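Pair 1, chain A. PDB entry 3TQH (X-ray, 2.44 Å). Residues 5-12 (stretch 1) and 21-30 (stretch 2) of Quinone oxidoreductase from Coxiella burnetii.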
# COMPACT_ATOMS: atom_id res chain seq x y z
N LYS A 5 19.60 0.13 -24.99
CA LYS A 5 19.03 1.03 -23.96
C LYS A 5 17.50 0.96 -23.87
O LYS A 5 16.88 1.77 -23.17
CB LYS A 5 19.47 2.48 -24.23
CG LYS A 5 20.96 2.73 -24.03
CD LYS A 5 21.29 4.22 -24.13
CE LYS A 5 22.57 4.59 -23.37
NZ LYS A 5 23.81 4.20 -24.11
N GLU A 6 16.88 0.00 -24.57
CA GLU A 6 15.42 -0.17 -24.54
C GLU A 6 14.94 -1.12 -23.45
O GLU A 6 15.69 -1.98 -22.98
CB GLU A 6 14.89 -0.70 -25.88
CG GLU A 6 14.85 0.31 -27.02
CD GLU A 6 13.49 0.32 -27.70
OE1 GLU A 6 13.37 -0.17 -28.84
OE2 GLU A 6 12.53 0.80 -27.06
N MSE A 7 13.67 -0.95 -23.07
CA MSE A 7 12.99 -1.86 -22.15
C MSE A 7 11.49 -1.86 -22.43
O MSE A 7 10.97 -0.97 -23.10
CB MSE A 7 13.23 -1.41 -20.71
CG MSE A 7 12.67 -0.02 -20.37
SE MSE A 7 12.56 0.28 -18.46
CE MSE A 7 11.49 1.93 -18.42
N LYS A 8 10.80 -2.87 -21.89
CA LYS A 8 9.34 -2.93 -21.90
C LYS A 8 8.80 -2.26 -20.63
O LYS A 8 9.34 -2.47 -19.53
CB LYS A 8 8.84 -4.38 -21.97
CG LYS A 8 9.42 -5.19 -23.14
CD LYS A 8 8.96 -6.66 -23.08
CE LYS A 8 9.49 -7.49 -24.25
NZ LYS A 8 10.92 -7.89 -24.08
N ALA A 9 7.75 -1.46 -20.78
CA ALA A 9 7.12 -0.78 -19.65
C ALA A 9 5.66 -0.44 -19.95
O ALA A 9 5.29 -0.24 -21.10
CB ALA A 9 7.88 0.48 -19.32
N ILE A 10 4.83 -0.41 -18.91
CA ILE A 10 3.44 -0.01 -19.05
C ILE A 10 3.37 1.51 -18.98
O ILE A 10 3.88 2.11 -18.04
CB ILE A 10 2.53 -0.62 -17.95
CG1 ILE A 10 2.41 -2.14 -18.13
CG2 ILE A 10 1.14 0.03 -17.97
CD1 ILE A 10 1.66 -2.56 -19.37
N GLN A 11 2.75 2.13 -19.97
CA GLN A 11 2.50 3.56 -19.93
C GLN A 11 1.06 3.85 -20.26
O GLN A 11 0.34 2.97 -20.74
CB GLN A 11 3.42 4.29 -20.91
CG GLN A 11 4.81 4.52 -20.34
CD GLN A 11 5.79 5.12 -21.33
OE1 GLN A 11 6.98 5.21 -21.03
NE2 GLN A 11 5.31 5.53 -22.50
N PHE A 12 0.63 5.07 -19.96
CA PHE A 12 -0.66 5.56 -20.43
C PHE A 12 -0.46 6.96 -21.00
O PHE A 12 0.34 7.73 -20.47
CB PHE A 12 -1.72 5.52 -19.31
CG PHE A 12 -1.44 6.41 -18.13
CD1 PHE A 12 -2.17 7.58 -17.93
CD2 PHE A 12 -0.46 6.08 -17.19
CE1 PHE A 12 -1.92 8.41 -16.83
CE2 PHE A 12 -0.21 6.91 -16.10
CZ PHE A 12 -0.94 8.07 -15.92
N LEU A 21 -3.93 1.71 -20.53
CA LEU A 21 -2.62 1.13 -20.24
C LEU A 21 -2.10 0.37 -21.46
O LEU A 21 -2.84 -0.40 -22.07
CB LEU A 21 -2.72 0.18 -19.06
CG LEU A 21 -3.06 0.79 -17.70
CD1 LEU A 21 -2.95 -0.28 -16.63
CD2 LEU A 21 -2.16 1.94 -17.36
N LYS A 22 -0.84 0.60 -21.80
CA LYS A 22 -0.22 -0.06 -22.95
C LYS A 22 1.17 -0.60 -22.59
O LYS A 22 1.92 0.05 -21.87
CB LYS A 22 -0.06 0.92 -24.12
CG LYS A 22 -1.24 1.86 -24.34
CD LYS A 22 -1.06 2.70 -25.60
CE LYS A 22 -0.07 3.84 -25.40
NZ LYS A 22 0.49 4.32 -26.69
N LEU A 23 1.48 -1.79 -23.10
CA LEU A 23 2.84 -2.33 -23.00
C LEU A 23 3.62 -1.69 -24.14
O LEU A 23 3.30 -1.88 -25.30
CB LEU A 23 2.84 -3.86 -23.12
CG LEU A 23 4.15 -4.58 -22.80
CD1 LEU A 23 4.49 -4.44 -21.33
CD2 LEU A 23 4.07 -6.05 -23.18
N VAL A 24 4.65 -0.93 -23.78
CA VAL A 24 5.34 -0.04 -24.71
C VAL A 24 6.86 -0.23 -24.62
O VAL A 24 7.39 -0.51 -23.54
CB VAL A 24 4.97 1.44 -24.41
CG1 VAL A 24 6.07 2.40 -24.80
CG2 VAL A 24 3.67 1.81 -25.10
N ASP A 25 7.53 -0.10 -25.75
CA ASP A 25 8.98 -0.02 -25.79
C ASP A 25 9.41 1.39 -25.42
O ASP A 25 8.90 2.37 -25.97
CB ASP A 25 9.52 -0.38 -27.18
CG ASP A 25 9.60 -1.88 -27.41
OD1 ASP A 25 9.76 -2.64 -26.43
OD2 ASP A 25 9.52 -2.29 -28.59
N THR A 26 10.34 1.49 -24.48
CA THR A 26 10.76 2.78 -23.95
C THR A 26 12.21 2.69 -23.47
O THR A 26 12.69 1.60 -23.18
CB THR A 26 9.82 3.20 -22.79
OG1 THR A 26 9.64 4.63 -22.80
CG2 THR A 26 10.37 2.74 -21.43
N PRO A 27 12.90 3.84 -23.37
CA PRO A 27 14.29 3.82 -22.93
C PRO A 27 14.45 3.45 -21.46
O PRO A 27 13.51 3.60 -20.67
CB PRO A 27 14.76 5.27 -23.14
CG PRO A 27 13.64 5.98 -23.81
CD PRO A 27 12.41 5.21 -23.55
N THR A 28 15.64 2.97 -21.10
CA THR A 28 15.96 2.71 -19.70
C THR A 28 16.04 4.05 -18.98
O THR A 28 16.47 5.04 -19.58
CB THR A 28 17.28 1.92 -19.53
OG1 THR A 28 18.29 2.48 -20.38
CG2 THR A 28 17.09 0.46 -19.88
N PRO A 29 15.61 4.09 -17.72
CA PRO A 29 15.72 5.33 -16.94
C PRO A 29 17.15 5.85 -16.86
O PRO A 29 18.10 5.07 -16.80
CB PRO A 29 15.25 4.91 -15.55
CG PRO A 29 14.40 3.73 -15.76
CD PRO A 29 14.92 3.03 -16.97
N GLU A 30 17.29 7.17 -16.87
CA GLU A 30 18.55 7.81 -16.53
C GLU A 30 18.74 7.73 -15.02
O GLU A 30 17.76 7.73 -14.27
CB GLU A 30 18.56 9.27 -16.99
CG GLU A 30 18.48 9.44 -18.50
CD GLU A 30 18.20 10.88 -18.92
OE1 GLU A 30 17.27 11.51 -18.36
OE2 GLU A 30 18.91 11.38 -19.82

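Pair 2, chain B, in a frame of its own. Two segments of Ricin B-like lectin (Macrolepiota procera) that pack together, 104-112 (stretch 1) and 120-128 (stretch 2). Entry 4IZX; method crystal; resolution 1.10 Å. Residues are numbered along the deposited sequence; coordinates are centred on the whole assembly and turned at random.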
# COMPACT_ATOMS: atom_id res chain seq x y z
N THR B 104 -0.36 15.40 -3.13
CA THR B 104 0.05 15.13 -4.49
C THR B 104 -1.05 14.33 -5.17
O THR B 104 -1.96 13.78 -4.52
CB THR B 104 1.34 14.31 -4.58
OG1 THR B 104 1.08 12.92 -4.34
CG2 THR B 104 2.41 14.83 -3.61
N ASN B 105 -0.89 14.16 -6.48
CA ASN B 105 -1.75 13.29 -7.26
C ASN B 105 -1.12 11.92 -7.50
O ASN B 105 -1.59 11.18 -8.36
CB ASN B 105 -2.02 13.95 -8.62
CG ASN B 105 -2.93 15.14 -8.50
OD1 ASN B 105 -4.01 15.06 -7.89
ND2 ASN B 105 -2.55 16.23 -9.14
N TYR B 106 -0.08 11.56 -6.74
CA TYR B 106 0.55 10.24 -6.86
C TYR B 106 -0.01 9.29 -5.86
O TYR B 106 -0.03 9.53 -4.65
CB TYR B 106 2.06 10.37 -6.64
CG TYR B 106 2.77 11.18 -7.70
CD1 TYR B 106 2.90 10.68 -8.99
CD2 TYR B 106 3.29 12.40 -7.40
CE1 TYR B 106 3.48 11.42 -9.98
CE2 TYR B 106 3.93 13.14 -8.37
CZ TYR B 106 3.98 12.65 -9.65
OH TYR B 106 4.63 13.39 -10.60
N ASN B 107 -0.53 8.16 -6.37
CA ASN B 107 -1.10 7.10 -5.53
C ASN B 107 -0.48 5.76 -5.81
O ASN B 107 0.10 5.51 -6.88
CB ASN B 107 -2.64 7.09 -5.54
CG ASN B 107 -3.33 6.84 -6.87
OD1 ASN B 107 -4.58 6.98 -6.92
ND2 ASN B 107 -2.64 6.41 -7.90
N LEU B 108 -0.64 4.84 -4.86
CA LEU B 108 -0.13 3.49 -5.02
C LEU B 108 -0.74 2.82 -6.22
O LEU B 108 -1.94 2.85 -6.44
CB LEU B 108 -0.44 2.65 -3.76
CG LEU B 108 0.66 2.65 -2.70
CD1 LEU B 108 0.95 4.03 -2.17
CD2 LEU B 108 0.26 1.73 -1.57
N ASP B 109 0.11 2.09 -6.95
CA ASP B 109 -0.19 1.50 -8.25
C ASP B 109 0.56 0.16 -8.27
O ASP B 109 1.78 0.11 -8.11
CB ASP B 109 0.30 2.52 -9.32
CG ASP B 109 0.17 2.05 -10.75
OD1 ASP B 109 0.80 1.02 -11.11
OD2 ASP B 109 -0.54 2.72 -11.52
N LEU B 110 -0.18 -0.93 -8.46
CA LEU B 110 0.44 -2.23 -8.66
C LEU B 110 0.92 -2.27 -10.10
O LEU B 110 0.12 -2.14 -11.03
CB LEU B 110 -0.54 -3.36 -8.35
CG LEU B 110 0.04 -4.79 -8.51
CD1 LEU B 110 1.23 -5.01 -7.58
CD2 LEU B 110 -1.04 -5.82 -8.28
N SER B 111 2.22 -2.37 -10.27
CA SER B 111 2.86 -2.13 -11.57
C SER B 111 2.49 -3.18 -12.60
O SER B 111 1.88 -4.21 -12.30
CB SER B 111 4.37 -2.00 -11.41
OG SER B 111 4.99 -3.20 -11.09
N GLY B 112 2.82 -2.87 -13.85
CA GLY B 112 2.36 -3.67 -14.95
C GLY B 112 0.86 -3.69 -15.10
O GLY B 112 0.29 -4.69 -15.57
N THR B 120 5.53 -8.66 -8.25
CA THR B 120 5.30 -7.44 -9.01
C THR B 120 5.47 -6.20 -8.10
O THR B 120 4.83 -6.10 -7.06
CB THR B 120 3.88 -7.46 -9.61
OG1 THR B 120 3.80 -8.51 -10.55
CG2 THR B 120 3.50 -6.16 -10.26
N PRO B 121 6.31 -5.24 -8.49
CA PRO B 121 6.53 -4.10 -7.58
C PRO B 121 5.29 -3.23 -7.43
O PRO B 121 4.51 -3.03 -8.38
CB PRO B 121 7.63 -3.32 -8.29
CG PRO B 121 8.38 -4.34 -9.08
CD PRO B 121 7.33 -5.32 -9.55
N VAL B 122 5.12 -2.69 -6.23
CA VAL B 122 4.17 -1.63 -5.98
C VAL B 122 4.93 -0.29 -6.11
O VAL B 122 6.02 -0.14 -5.57
CB VAL B 122 3.52 -1.74 -4.59
CG1 VAL B 122 2.49 -0.63 -4.37
CG2 VAL B 122 2.89 -3.11 -4.40
N GLN B 123 4.34 0.64 -6.86
CA GLN B 123 4.94 1.89 -7.24
C GLN B 123 3.98 3.05 -7.00
O GLN B 123 2.79 2.83 -6.70
CB GLN B 123 5.42 1.86 -8.69
CG GLN B 123 4.25 1.84 -9.65
CD GLN B 123 4.61 1.62 -11.10
OE1 GLN B 123 5.78 1.70 -11.50
NE2 GLN B 123 3.59 1.41 -11.93
N LEU B 124 4.45 4.27 -7.18
CA LEU B 124 3.60 5.43 -7.36
C LEU B 124 3.29 5.65 -8.82
O LEU B 124 4.12 5.40 -9.69
CB LEU B 124 4.24 6.72 -6.84
CG LEU B 124 4.57 6.72 -5.35
CD1 LEU B 124 5.24 8.04 -4.99
CD2 LEU B 124 3.36 6.45 -4.50
N TRP B 125 2.11 6.17 -9.09
CA TRP B 125 1.77 6.67 -10.42
C TRP B 125 0.72 7.74 -10.28
O TRP B 125 -0.11 7.71 -9.33
CB TRP B 125 1.27 5.54 -11.33
CG TRP B 125 1.39 5.85 -12.81
CD1 TRP B 125 0.50 6.52 -13.60
CD2 TRP B 125 2.52 5.56 -13.63
NE1 TRP B 125 1.03 6.67 -14.85
CE2 TRP B 125 2.27 6.11 -14.90
CE3 TRP B 125 3.72 4.87 -13.40
CZ2 TRP B 125 3.16 5.99 -15.95
CZ3 TRP B 125 4.61 4.75 -14.47
CH2 TRP B 125 4.33 5.31 -15.72
N TRP B 126 0.68 8.68 -11.22
CA TRP B 126 -0.38 9.64 -11.32
C TRP B 126 -1.75 8.97 -11.25
O TRP B 126 -1.96 7.94 -11.87
CB TRP B 126 -0.25 10.35 -12.70
CG TRP B 126 -1.07 11.55 -12.87
CD1 TRP B 126 -2.30 11.66 -13.45
CD2 TRP B 126 -0.64 12.84 -12.57
NE1 TRP B 126 -2.67 13.00 -13.48
CE2 TRP B 126 -1.68 13.73 -12.89
CE3 TRP B 126 0.53 13.34 -12.01
CZ2 TRP B 126 -1.54 15.10 -12.74
CZ3 TRP B 126 0.63 14.68 -11.80
CH2 TRP B 126 -0.40 15.55 -12.15
N THR B 127 -2.66 9.58 -10.53
CA THR B 127 -3.94 8.98 -10.29
C THR B 127 -4.84 8.97 -11.54
O THR B 127 -4.98 9.99 -12.22
CB THR B 127 -4.64 9.64 -9.10
OG1 THR B 127 -5.72 8.84 -8.65
CG2 THR B 127 -5.15 11.02 -9.38
N TRP B 128 -5.45 7.82 -11.81
CA TRP B 128 -6.45 7.70 -12.87
C TRP B 128 -7.29 6.48 -12.56
O TRP B 128 -7.07 5.78 -11.56
CB TRP B 128 -5.82 7.65 -14.26
CG TRP B 128 -4.98 6.43 -14.54
CD1 TRP B 128 -3.78 6.14 -14.02
CD2 TRP B 128 -5.30 5.37 -15.44
NE1 TRP B 128 -3.32 4.96 -14.54
CE2 TRP B 128 -4.25 4.46 -15.40
CE3 TRP B 128 -6.42 5.10 -16.27
CZ2 TRP B 128 -4.25 3.29 -16.16
CZ3 TRP B 128 -6.41 3.92 -17.00
CH2 TRP B 128 -5.33 3.05 -16.96
O HOH W 1 -1.09 3.13 -14.10
O HOH W 2 3.91 -0.32 -14.58

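The sharpest difference lies where P27(A) of pair 1 coincides with W126(B) of pair 2. The proline points away from its partner strand and gives up only 17 Å² to it, whereas the tryptophan, with chi1 t, has 74 Å² covered by the other stretch, its ring end coming nearer to it. N105(B) CB sits over one face of that indole, 4.0 Å from the centroid of the W126(B) six-membered ring, and the indole edge is directed at the face of Y106(B), with the ring planes at 84°. In pair 1 the residue matching Y106(B) is E6(A), whose carboxylate instead reaches the neighbouring strand residue, OE2 of E6(A) lying 3.2 Å from CB of D25(A).

Beneath these differences the backbones are nearly identical. Fourteen central residues superpose with an RMSD of 0.5 Å, and both pairs are twisted antiparallel strands, their directions 138° apart in pair 1 and 134° in pair 2. M7(A) and T26(A) match N107(B) and W125(B), and A9(A) and V24(A) match D109(B) and Q123(B); each is a hydrogen-bonded pair closed by two main-chain bonds. The first ring is joined by N of M7(A) to O of T26(A) at 2.7 Å, and its counterpart by N of N107(B) to O of W125(B) at 3.0 Å. Beyond it, N of T28(A) binds O of K5(A) at 2.7 Å, just as N of T127(B) binds O of N105(B) at 2.9 Å. The buried areas are also alike, 915 and 903 Å².

The side chains on the face carrying A9(A) and V24(A) are chemically unlike their counterparts. On this face OG1 of T26(A) donates to OE1 of Q11(A) at 3.2 Å; CB of A9(A) lies 4.0 Å from CG2 of T26(A). In pair 2 the aspartate at the alanine position bonds directly across, NE2 of Q123(B) donating to OD1 of D109(B) at 2.9 Å. S111(B), matching Q11(A), bonds to the backbone, its OG donating to O of P121(B) at 2.8 Å. Selenomethionine M7(A) extends its CE to 3.9 Å from CD of P29(A), while N107(B) accepts a hydrogen bond at OD1 from OG1 of T127(B), 2.8 Å away.

The opposite face is more alike at I10(A) and L23(A), matched by L110(B) and V122(B). Both pairs close apolar contacts there, CD1 of I10(A) to CD1 of L23(A) at 3.9 Å and CD1 of L110(B) to CG2 of V122(B) at 4.1 Å.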